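Trichothecene 3-O-acetyltransferase (Gibberella zeae, PDB 2RKV) transfers an acetyl group from acetyl-CoA to the 3-hydroxyl of trichothecene mycotoxins such as deoxynivalenol and T-2 toxin, probably detoxifying them. Local coordinates at residues N311-N316 / R344-G349. Residues are numbered along the deposited sequence; the frame is centred on the assembly and turned at random. Where two conformers were deposited one is given.
Sequences NMTYHN and RQRTRG. With ZBA (12,13-Epoxytrichothec-9-ene-3,4,8,15-tetrol-4,15-diacetate-8-isovalerate), chain D.
The backbone carbonyl oxygen of M312 is gripped end-on by the guanidinium of R346, at 2.8 Å from NH2 and 3.0 Å from NH1. The oxygen lies almost in the guanidinium plane, and both bonds are bent. R346 starts out from helix 340-356 toward the strand, and its chain bends at the third torsion (chi3 58°), bringing the flat group to the carbonyl. Y314 stands nearly perpendicular to that group, the planes 84° apart and edge meeting edge, with CE1 3.4 Å from NH2; its hydroxyl bonds to the L365 carbonyl and to Q211. Strand 310-318 is an outermost strand of the seven-stranded mixed sheet in this BAHD-family acyltransferase. It pairs antiparallel with strand 286-294, and the helix packs against it. N311 ND2 lies over one face of the guanidinium and donates a fairly straight bond to T347 OG1 (3.1 Å, 161°), a hydroxyl also bonded to the M343 carbonyl. N311 OD1 turns back to accept from M312 N at 2.8 Å and from Q211. M312 leaves the strand on the side away from the helix and belongs to the toxin pocket; in one of its two modelled conformers SD comes to 3.4 Å from O15 of the bound T-2 toxin.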
ATOM      1  N   ASN A 311       7.368   4.690  -7.328  1.00 11.74           N
ATOM      2  CA  ASN A 311       7.216   6.106  -7.582  1.00 11.56           C
ATOM      3  C   ASN A 311       5.723   6.390  -7.694  1.00 11.49           C
ATOM      4  O   ASN A 311       4.894   5.513  -7.403  1.00 11.59           O
ATOM      5  CB  ASN A 311       7.967   6.485  -8.858  1.00 11.77           C
ATOM      6  CG  ASN A 311       8.418   7.942  -8.869  1.00 11.32           C
ATOM      7  OD1 ASN A 311       7.892   8.779  -8.122  1.00 12.22           O
ATOM      8  ND2 ASN A 311       9.407   8.244  -9.706  1.00 11.90           N
ATOM      9  N   MET A 312       5.380   7.614  -8.079  1.00 11.02           N
ATOM     10  CA  MET A 312       4.010   7.991  -8.407  0.50 11.33           C
ATOM     11  C   MET A 312       3.974   8.496  -9.843  1.00 11.35           C
ATOM     12  O   MET A 312       5.001   8.947 -10.366  1.00 11.16           O
ATOM     13  CB  MET A 312       3.522   9.128  -7.500  0.50 11.51           C
ATOM     14  CG  MET A 312       3.753   8.932  -6.007  0.50 13.56           C
ATOM     15  SD  MET A 312       2.750   7.620  -5.297  0.50 17.22           S
ATOM     16  CE  MET A 312       1.122   8.340  -5.405  0.50 16.23           C
ATOM     17  N   THR A 313       2.802   8.433 -10.462  1.00 10.80           N
ATOM     18  CA  THR A 313       2.544   9.222 -11.664  1.00 11.06           C
ATOM     19  C   THR A 313       1.546  10.307 -11.245  1.00 10.41           C
ATOM     20  O   THR A 313       0.709  10.098 -10.357  1.00 10.58           O
ATOM     21  CB  THR A 313       2.029   8.390 -12.867  1.00 11.18           C
ATOM     22  OG1 THR A 313       0.807   7.730 -12.523  1.00 11.89           O
ATOM     23  CG2 THR A 313       3.075   7.362 -13.317  1.00 12.30           C
ATOM     24  N   TYR A 314       1.654  11.476 -11.875  1.00 10.51           N
ATOM     25  CA  TYR A 314       0.838  12.636 -11.513  1.00 10.77           C
ATOM     26  C   TYR A 314       0.045  13.086 -12.719  1.00 11.08           C
ATOM     27  O   TYR A 314       0.568  13.123 -13.836  1.00 11.41           O
ATOM     28  CB  TYR A 314       1.712  13.788 -10.998  1.00 10.80           C
ATOM     29  CG  TYR A 314       2.554  13.368  -9.811  1.00 11.16           C
ATOM     30  CD1 TYR A 314       3.867  12.936  -9.987  1.00 10.87           C
ATOM     31  CD2 TYR A 314       2.016  13.355  -8.521  1.00 12.40           C
ATOM     32  CE1 TYR A 314       4.635  12.502  -8.902  1.00 10.30           C
ATOM     33  CE2 TYR A 314       2.777  12.933  -7.431  1.00 11.76           C
ATOM     34  CZ  TYR A 314       4.075  12.503  -7.630  1.00 11.64           C
ATOM     35  OH  TYR A 314       4.828  12.087  -6.551  1.00 11.67           O
ATOM     36  N   HIS A 315      -1.212  13.434 -12.474  1.00 11.27           N
ATOM     37  CA  HIS A 315      -2.160  13.761 -13.539  1.00 12.10           C
ATOM     38  C   HIS A 315      -2.967  14.965 -13.093  1.00 12.51           C
ATOM     39  O   HIS A 315      -3.722  14.892 -12.128  1.00 12.03           O
ATOM     40  CB  HIS A 315      -3.052  12.551 -13.831  1.00 12.03           C
ATOM     41  CG  HIS A 315      -2.279  11.285 -14.045  1.00 12.12           C
ATOM     42  ND1 HIS A 315      -1.834  10.497 -13.003  1.00 14.19           N
ATOM     43  CD2 HIS A 315      -1.834  10.697 -15.179  1.00 11.75           C
ATOM     44  CE1 HIS A 315      -1.169   9.462 -13.492  1.00 11.64           C
ATOM     45  NE2 HIS A 315      -1.146   9.564 -14.807  1.00 14.99           N
ATOM     46  N   ASN A 316      -2.770  16.083 -13.787  1.00 13.38           N
ATOM     47  CA  ASN A 316      -3.381  17.348 -13.398  1.00 14.22           C
ATOM     48  C   ASN A 316      -4.440  17.790 -14.392  1.00 14.62           C
ATOM     49  O   ASN A 316      -4.221  17.770 -15.607  1.00 14.99           O
ATOM     50  CB  ASN A 316      -2.308  18.420 -13.218  1.00 14.62           C
ATOM     51  CG  ASN A 316      -1.438  18.155 -12.008  1.00 14.88           C
ATOM     52  OD1 ASN A 316      -1.787  18.527 -10.896  1.00 16.98           O
ATOM     53  ND2 ASN A 316      -0.312  17.487 -12.221  1.00 16.00           N
ATOM     54  N   ARG A 344      11.494   5.020 -15.572  1.00 14.56           N
ATOM     55  CA  ARG A 344      12.892   4.851 -15.196  0.50 14.54           C
ATOM     56  C   ARG A 344      13.592   6.198 -15.024  1.00 14.37           C
ATOM     57  O   ARG A 344      14.241   6.426 -14.002  1.00 13.90           O
ATOM     58  CB  ARG A 344      13.643   3.968 -16.198  0.50 14.50           C
ATOM     59  CG  ARG A 344      15.069   3.662 -15.766  0.50 15.81           C
ATOM     60  CD  ARG A 344      15.760   2.700 -16.712  0.50 17.18           C
ATOM     61  NE  ARG A 344      17.132   2.439 -16.280  0.50 18.61           N
ATOM     62  CZ  ARG A 344      18.211   3.021 -16.793  0.50 19.40           C
ATOM     63  NH1 ARG A 344      18.102   3.901 -17.784  0.50 20.27           N
ATOM     64  NH2 ARG A 344      19.410   2.712 -16.318  0.50 20.17           N
ATOM     65  N   GLN A 345      13.442   7.098 -16.001  1.00 14.02           N
ATOM     66  CA  GLN A 345      14.097   8.409 -15.926  1.00 13.83           C
ATOM     67  C   GLN A 345      13.623   9.197 -14.701  1.00 13.17           C
ATOM     68  O   GLN A 345      14.429   9.772 -13.966  1.00 13.45           O
ATOM     69  CB  GLN A 345      13.887   9.206 -17.231  1.00 13.90           C
ATOM     70  CG  GLN A 345      14.444  10.642 -17.234  1.00 14.54           C
ATOM     71  CD  GLN A 345      15.971  10.729 -17.159  1.00 15.40           C
ATOM     72  OE1 GLN A 345      16.520  11.738 -16.706  1.00 17.59           O
ATOM     73  NE2 GLN A 345      16.657   9.687 -17.614  1.00 15.25           N
ATOM     74  N   ARG A 346      12.310   9.195 -14.471  1.00 12.95           N
ATOM     75  CA  ARG A 346      11.733   9.949 -13.369  1.00 12.08           C
ATOM     76  C   ARG A 346      12.219   9.405 -12.033  1.00 12.14           C
ATOM     77  O   ARG A 346      12.630  10.166 -11.155  1.00 11.79           O
ATOM     78  CB  ARG A 346      10.205   9.933 -13.450  1.00 12.04           C
ATOM     79  CG  ARG A 346       9.659  10.755 -14.638  1.00 11.86           C
ATOM     80  CD  ARG A 346       8.136  10.759 -14.705  1.00 11.74           C
ATOM     81  NE  ARG A 346       7.565  11.291 -13.473  1.00 11.05           N
ATOM     82  CZ  ARG A 346       6.870  10.573 -12.600  1.00 11.81           C
ATOM     83  NH1 ARG A 346       6.612   9.283 -12.840  1.00 11.49           N
ATOM     84  NH2 ARG A 346       6.420  11.144 -11.492  1.00 11.81           N
ATOM     85  N   THR A 347      12.205   8.082 -11.907  1.00 11.74           N
ATOM     86  CA  THR A 347      12.600   7.419 -10.667  1.00 11.60           C
ATOM     87  C   THR A 347      14.087   7.641 -10.392  1.00 11.87           C
ATOM     88  O   THR A 347      14.490   7.878  -9.247  1.00 12.04           O
ATOM     89  CB  THR A 347      12.228   5.917 -10.714  1.00 11.59           C
ATOM     90  OG1 THR A 347      10.813   5.798 -10.910  1.00 10.63           O
ATOM     91  CG2 THR A 347      12.610   5.212  -9.410  1.00 11.33           C
ATOM     92  N   ARG A 348      14.907   7.580 -11.445  1.00 11.94           N
ATOM     93  CA  ARG A 348      16.333   7.878 -11.303  1.00 12.16           C
ATOM     94  C   ARG A 348      16.549   9.327 -10.857  1.00 12.33           C
ATOM     95  O   ARG A 348      17.440   9.605 -10.056  1.00 12.10           O
ATOM     96  CB  ARG A 348      17.094   7.593 -12.601  1.00 12.12           C
ATOM     97  CG  ARG A 348      17.211   6.115 -12.923  1.00 12.83           C
ATOM     98  CD  ARG A 348      17.942   5.914 -14.242  1.00 15.42           C
ATOM     99  NE  ARG A 348      19.353   6.279 -14.130  1.00 16.79           N
ATOM    100  CZ  ARG A 348      20.152   6.568 -15.157  1.00 18.62           C
ATOM    101  NH1 ARG A 348      19.685   6.564 -16.400  1.00 19.35           N
ATOM    102  NH2 ARG A 348      21.424   6.883 -14.936  1.00 18.59           N
ATOM    103  N   GLY A 349      15.726  10.238 -11.376  1.00 12.23           N
ATOM    104  CA  GLY A 349      15.787  11.646 -10.991  1.00 12.41           C
ATOM    105  C   GLY A 349      15.464  11.871  -9.526  1.00 12.84           C
ATOM    106  O   GLY A 349      16.218  12.545  -8.811  1.00 12.60           O
TER
HETATM  107  O18 ZBA D 454      -0.514  10.175   3.121  0.70 22.71           O
HETATM  108  C44 ZBA D 454       0.356   9.774   3.781  0.70 21.78           C
HETATM  109  C45 ZBA D 454       1.134  10.554   4.778  0.70 22.72           C
HETATM  110  C46 ZBA D 454       0.740  10.229   6.143  0.70 23.48           C
HETATM  111  C48 ZBA D 454      -0.660  10.502   6.345  0.70 23.20           C
HETATM  112  C47 ZBA D 454       1.370  11.018   7.250  0.70 23.39           C
HETATM  113  O17 ZBA D 454       0.732   8.493   3.724  0.70 19.79           O
HETATM  114  C31 ZBA D 454      -0.032   7.520   2.994  0.70 16.90           C
HETATM  115  C30 ZBA D 454       0.337   7.490   1.548  0.70 15.48           C
HETATM  116  C32 ZBA D 454       0.164   6.241   3.716  0.70 16.60           C
HETATM  117  C39 ZBA D 454      -0.354   6.246   5.137  0.70 15.96           C
HETATM  118  C33 ZBA D 454       0.764   5.231   3.167  0.70 15.56           C
HETATM  119  C34 ZBA D 454       1.287   5.215   1.782  0.70 15.15           C
HETATM  120  O10 ZBA D 454       0.261   4.553   1.015  0.70 15.75           O
HETATM  121  C29 ZBA D 454       1.532   6.611   1.178  0.70 15.21           C
HETATM  122  C38 ZBA D 454       2.799   7.184   1.803  0.70 16.40           C
HETATM  123  O12 ZBA D 454       2.756   8.603   1.801  0.70 17.64           O
HETATM  124  C40 ZBA D 454       3.838   9.327   1.572  0.70 19.26           C
HETATM  125  C41 ZBA D 454       3.508  10.799   1.654  0.70 18.87           C
HETATM  126  O13 ZBA D 454       4.879   8.945   1.321  0.70 20.96           O
HETATM  127  C28 ZBA D 454       1.715   6.474  -0.392  0.70 15.36           C
HETATM  128  C37 ZBA D 454       2.127   7.785  -1.091  0.70 14.73           C
HETATM  129  C35 ZBA D 454       0.419   5.884  -0.933  0.70 15.30           C
HETATM  130  C25 ZBA D 454       0.443   4.510  -0.370  0.70 15.55           C
HETATM  131  C36 ZBA D 454      -0.676   6.541  -1.587  0.70 15.48           C
HETATM  132  O11 ZBA D 454       0.322   5.924  -2.364  0.70 16.00           O
HETATM  133  C27 ZBA D 454       2.682   5.286  -0.711  0.70 15.43           C
HETATM  134  C26 ZBA D 454       1.810   4.045  -0.762  0.70 15.26           C
HETATM  135  O16 ZBA D 454       2.281   3.008   0.052  0.70 15.70           O
HETATM  136  O14 ZBA D 454       3.170   5.530  -2.034  0.70 15.91           O
HETATM  137  C42 ZBA D 454       4.327   5.114  -2.535  0.70 18.02           C
HETATM  138  O15 ZBA D 454       4.665   5.356  -3.648  0.70 19.29           O
HETATM  139  C43 ZBA D 454       5.054   4.311  -1.588  0.70 17.42           C